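Local atomic coordinates of designed helical repeat protein (Synthetic construct, PDB entry 5CWG), a protein that has no known natural function but was designed de novo to fold as a tandem array of two-helix repeats. Residues Asn19-Asp25 and Gln71-Ile77; Glu86-Arg90 and Ala131-Ala135. One frame throughout, in Å; residues are numbered along the deposited sequence.

Interaction 1: Asn19-Asp25 and Gln71-Ile77; sequences NAKRKGD and QREGYDI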
# COMPACT_ATOMS: atom_id res chain seq x y z
N ASN A 19 17.70 -9.19 -3.42
CA ASN A 19 16.82 -9.47 -4.54
C ASN A 19 17.39 -8.95 -5.84
O ASN A 19 17.29 -9.62 -6.88
CB ASN A 19 15.41 -8.97 -4.27
CG ASN A 19 14.60 -9.95 -3.45
OD1 ASN A 19 13.98 -10.86 -3.99
ND2 ASN A 19 14.62 -9.78 -2.14
N ALA A 20 17.99 -7.77 -5.79
CA ALA A 20 18.65 -7.25 -6.98
C ALA A 20 19.81 -8.18 -7.39
O ALA A 20 19.95 -8.52 -8.56
CB ALA A 20 19.16 -5.85 -6.72
N LYS A 21 20.61 -8.60 -6.43
CA LYS A 21 21.73 -9.49 -6.70
C LYS A 21 21.24 -10.81 -7.32
O LYS A 21 21.86 -11.33 -8.24
CB LYS A 21 22.50 -9.77 -5.40
CG LYS A 21 23.83 -10.49 -5.59
CD LYS A 21 24.55 -10.73 -4.26
CE LYS A 21 25.89 -11.46 -4.47
NZ LYS A 21 26.62 -11.70 -3.18
N ARG A 22 20.13 -11.34 -6.81
CA ARG A 22 19.58 -12.60 -7.29
C ARG A 22 19.32 -12.57 -8.80
O ARG A 22 19.62 -13.55 -9.50
CB ARG A 22 18.28 -12.94 -6.54
CG ARG A 22 17.44 -14.09 -7.10
CD ARG A 22 17.77 -15.42 -6.46
NE ARG A 22 16.89 -16.47 -7.00
CZ ARG A 22 15.71 -16.80 -6.49
NH1 ARG A 22 15.24 -16.19 -5.41
NH2 ARG A 22 14.99 -17.76 -7.06
N LYS A 23 18.78 -11.46 -9.30
CA LYS A 23 18.42 -11.38 -10.71
C LYS A 23 19.35 -10.53 -11.55
O LYS A 23 19.08 -10.32 -12.71
CB LYS A 23 16.95 -10.99 -10.88
CG LYS A 23 16.59 -9.64 -10.41
CD LYS A 23 15.12 -9.31 -10.73
CE LYS A 23 14.93 -8.89 -12.17
NZ LYS A 23 13.50 -8.73 -12.52
N GLY A 24 20.47 -10.11 -10.99
CA GLY A 24 21.43 -9.32 -11.72
C GLY A 24 21.06 -7.85 -11.93
O GLY A 24 21.63 -7.21 -12.78
N ASP A 25 20.12 -7.31 -11.15
CA ASP A 25 19.85 -5.87 -11.18
C ASP A 25 20.97 -5.16 -10.40
O ASP A 25 21.63 -5.75 -9.54
CB ASP A 25 18.47 -5.57 -10.59
CG ASP A 25 17.30 -5.89 -11.54
OD1 ASP A 25 17.52 -6.28 -12.70
OD2 ASP A 25 16.12 -5.74 -11.11
N GLN A 71 11.08 -9.97 -8.13
CA GLN A 71 12.16 -10.91 -8.48
C GLN A 71 11.58 -12.15 -9.16
O GLN A 71 12.18 -12.69 -10.09
CB GLN A 71 12.96 -11.27 -7.22
CG GLN A 71 14.10 -12.24 -7.46
CD GLN A 71 13.61 -13.70 -7.49
OE1 GLN A 71 12.79 -14.09 -6.66
NE2 GLN A 71 14.09 -14.50 -8.45
N ARG A 72 10.42 -12.60 -8.72
CA ARG A 72 9.78 -13.77 -9.33
C ARG A 72 9.12 -13.49 -10.65
O ARG A 72 8.98 -14.39 -11.50
CB ARG A 72 8.73 -14.28 -8.38
CG ARG A 72 9.33 -14.94 -7.17
CD ARG A 72 8.28 -15.69 -6.43
NE ARG A 72 7.41 -14.78 -5.71
CZ ARG A 72 7.66 -14.38 -4.47
NH1 ARG A 72 8.73 -14.80 -3.83
NH2 ARG A 72 6.83 -13.56 -3.86
N GLU A 73 8.66 -12.26 -10.84
CA GLU A 73 7.73 -11.95 -11.93
C GLU A 73 8.29 -11.07 -13.03
O GLU A 73 7.55 -10.70 -13.95
CB GLU A 73 6.45 -11.33 -11.36
CG GLU A 73 5.67 -12.21 -10.41
CD GLU A 73 5.16 -13.48 -11.04
OE1 GLU A 73 5.01 -13.55 -12.29
OE2 GLU A 73 4.95 -14.45 -10.27
N GLY A 74 9.57 -10.76 -12.98
CA GLY A 74 10.22 -10.03 -14.06
C GLY A 74 10.13 -8.51 -13.98
O GLY A 74 10.09 -7.84 -15.02
N TYR A 75 10.13 -7.96 -12.77
CA TYR A 75 10.11 -6.51 -12.60
C TYR A 75 11.43 -6.02 -12.04
O TYR A 75 12.08 -6.68 -11.25
CB TYR A 75 8.97 -6.11 -11.67
CG TYR A 75 7.59 -6.34 -12.23
CD1 TYR A 75 7.04 -7.62 -12.27
CD2 TYR A 75 6.85 -5.29 -12.75
CE1 TYR A 75 5.79 -7.83 -12.81
CE2 TYR A 75 5.60 -5.49 -13.27
CZ TYR A 75 5.07 -6.78 -13.31
OH TYR A 75 3.82 -7.03 -13.84
N ASP A 76 11.80 -4.82 -12.45
CA ASP A 76 13.01 -4.20 -11.94
C ASP A 76 12.89 -3.99 -10.43
O ASP A 76 11.90 -3.43 -9.94
CB ASP A 76 13.24 -2.85 -12.62
CG ASP A 76 14.52 -2.20 -12.18
OD1 ASP A 76 15.57 -2.50 -12.76
OD2 ASP A 76 14.48 -1.38 -11.24
N ILE A 77 13.90 -4.42 -9.69
CA ILE A 77 13.82 -4.41 -8.24
C ILE A 77 13.74 -2.99 -7.68
O ILE A 77 12.95 -2.73 -6.79
CB ILE A 77 15.03 -5.15 -7.62
CG1 ILE A 77 15.02 -6.66 -7.96
CG2 ILE A 77 15.09 -4.95 -6.12
CD1 ILE A 77 13.72 -7.37 -7.76
O HOH W 1 12.55 -13.27 -3.94
O HOH W 2 12.30 -16.72 -6.05
O HOH W 3 12.46 -11.39 -12.42
O HOH W 4 15.72 -4.88 -14.26

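Interaction 2: Glu86-Arg90 and Ala131-Ala135; sequences EAFKR and ARAAA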
# COMPACT_ATOMS: atom_id res chain seq x y z
N GLU A 86 5.99 4.71 -2.67
CA GLU A 86 5.08 5.77 -3.09
C GLU A 86 3.63 5.42 -2.78
O GLU A 86 2.85 6.30 -2.40
CB GLU A 86 5.25 6.05 -4.59
CG GLU A 86 6.58 6.65 -4.98
CD GLU A 86 6.73 8.14 -4.77
OE1 GLU A 86 5.88 8.75 -4.09
OE2 GLU A 86 7.74 8.70 -5.26
N ALA A 87 3.27 4.14 -2.89
CA ALA A 87 1.92 3.73 -2.59
C ALA A 87 1.60 3.93 -1.09
O ALA A 87 0.54 4.42 -0.73
CB ALA A 87 1.70 2.28 -2.96
N PHE A 88 2.54 3.55 -0.23
CA PHE A 88 2.36 3.80 1.18
C PHE A 88 2.21 5.30 1.45
O PHE A 88 1.40 5.72 2.26
CB PHE A 88 3.50 3.21 2.01
CG PHE A 88 3.38 3.57 3.46
CD1 PHE A 88 2.56 2.84 4.33
CD2 PHE A 88 4.02 4.68 3.96
CE1 PHE A 88 2.42 3.22 5.63
CE2 PHE A 88 3.83 5.07 5.29
CZ PHE A 88 3.07 4.33 6.11
N LYS A 89 3.05 6.11 0.82
CA LYS A 89 2.99 7.55 1.01
C LYS A 89 1.58 8.07 0.70
O LYS A 89 1.03 8.91 1.42
CB LYS A 89 4.06 8.25 0.19
CG LYS A 89 3.96 9.77 0.14
CD LYS A 89 5.24 10.37 -0.48
CE LYS A 89 5.29 11.87 -0.59
NZ LYS A 89 4.40 12.36 -1.60
N ARG A 90 0.97 7.59 -0.38
CA ARG A 90 -0.39 7.98 -0.69
C ARG A 90 -1.39 7.59 0.37
O ARG A 90 -2.31 8.34 0.68
CB ARG A 90 -0.80 7.45 -2.07
CG ARG A 90 0.02 8.10 -3.22
CD ARG A 90 -0.54 7.81 -4.62
NE ARG A 90 -0.53 6.40 -4.96
CZ ARG A 90 0.51 5.75 -5.47
NH1 ARG A 90 1.65 6.38 -5.70
NH2 ARG A 90 0.43 4.45 -5.74
N ALA A 131 -0.99 0.03 -7.97
CA ALA A 131 -0.87 0.67 -6.67
C ALA A 131 -1.72 1.94 -6.59
O ALA A 131 -2.30 2.24 -5.54
CB ALA A 131 0.58 0.97 -6.39
N ARG A 132 -1.81 2.68 -7.68
CA ARG A 132 -2.64 3.89 -7.71
C ARG A 132 -4.10 3.54 -7.50
O ARG A 132 -4.80 4.18 -6.72
CB ARG A 132 -2.49 4.63 -9.05
CG ARG A 132 -1.31 5.59 -9.14
CD ARG A 132 -1.45 6.58 -10.35
NE ARG A 132 -1.38 5.96 -11.67
CZ ARG A 132 -0.25 5.64 -12.30
NH1 ARG A 132 0.92 5.86 -11.73
NH2 ARG A 132 -0.30 5.09 -13.50
N ALA A 133 -4.56 2.48 -8.14
CA ALA A 133 -5.93 2.06 -7.99
C ALA A 133 -6.25 1.67 -6.55
O ALA A 133 -7.28 2.05 -6.01
CB ALA A 133 -6.25 0.91 -8.95
N ALA A 134 -5.36 0.91 -5.93
CA ALA A 134 -5.59 0.48 -4.56
C ALA A 134 -5.56 1.66 -3.59
O ALA A 134 -6.43 1.79 -2.74
CB ALA A 134 -4.57 -0.57 -4.17
N ALA A 135 -4.57 2.53 -3.74
CA ALA A 135 -4.46 3.68 -2.85
C ALA A 135 -5.63 4.63 -3.07
O ALA A 135 -6.11 5.23 -2.11
CB ALA A 135 -3.14 4.40 -3.07
O HOH W 5 -4.46 6.68 -0.40

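Interaction 1: Asn19-Asp25 and Gln71-Ile77
Two equivalent helix-loop junctions of successive repeats meet here, their facing side chains and loop backbone linked by two direct hydrogen bonds and four waters. Helix 3-23 ends in a Schellman motif, with Gly-24 at positive phi and Asp-25 N bonded to Ala-20 O at 2.9 Å. Asp-25 OD2 then accepts a hydrogen bond from Ile-77 N (2.9 Å, 167°), a backbone donor in the first turn of helix 77-98. Asp-76, the N-cap of that helix, spends OD2 on Glu-79 N. Its OD1 lies 3.7 Å from Asp-25 OD2; water 4 donates to Asp-25 OD1 and Asp-76 OD1 and so probably softens the approach of the two carboxylates. Lys-23 NZ reaches over to Tyr-75 O (2.8 Å) and gives a second bond to water 3, which in turn donates to Gln-71 O. Water 1 joins Asn-19 OD1 to Gln-71 OE1, while Asn-19 ND2 turns back to Ile-15 O. Water 2 also donates to Gln-71 OE1 and is weakly held by Arg-22 NH1. Beneath, Ile-77 packs on Ala-20, CG2 to CB 4.2 Å. The direct bonds thus tie side chains of one repeat to backbone of the next, with water completing the polar fit.

Interaction 2: Glu86-Arg90 and Ala131-Ala135
This is a buried, nearly parallel helix-helix contact near the centre of the chain, joining the second helices of two successive repeats, 77-98 and 127-148. The local axes approach to 9.5 Å and cross at -18°. Alanines make up much of the interface: Ala-87 CB meets Ala-131 CB at 3.8 Å, their CA atoms 5.8 Å apart, and both side chains also touch helix 103-123, Ala-87 on Ile-113 and Ala-131 on Val-117. One turn further on, Arg-90 faces Ala-135. Its side chain crosses to the other helix, slanting back from Ala-135 to Ala-131, with NE 3.8 Å from Ala-135 CB and NH2 3.5 Å from Ala-131 CB, while Arg-132 CG covers one face of the guanidinium. The close pair Arg-90 NH2 and Arg-132 N, 3.5 Å apart, is two donors. The polar link between the two segments is water 5, which donates to Ala-135 O (2.8 Å) and, weakly, to Arg-90 O (2.9 Å). Of the 196 Å² buried, Arg-90 has the largest share. Alanine methyls thus meet directly at an ordinary helix spacing, and the long arginine adds contact by packing over them, without a direct hydrogen bond between the segments.

Both contacts join one repeat to the next, but at different depths. Interaction 1 lies at the surface, about 20 Å from the centre of the chain, where the end of helix 3-23 meets the turn between helices 53-73 and 77-98; interaction 2 is buried, its centre about 5 Å from that of the chain, between helices 77-98 and 127-148. Helix 77-98 takes part in both, through Ile-77 at its start and residues 86-90 farther along. The contacts do not touch. In the first, backbone groups at the turn, not used in helical bonding, are met by Lys-23 and Asp-25; in the second, alanine methyls and an arginine pack without a direct hydrogen bond, and one water bridges two backbone carbonyls.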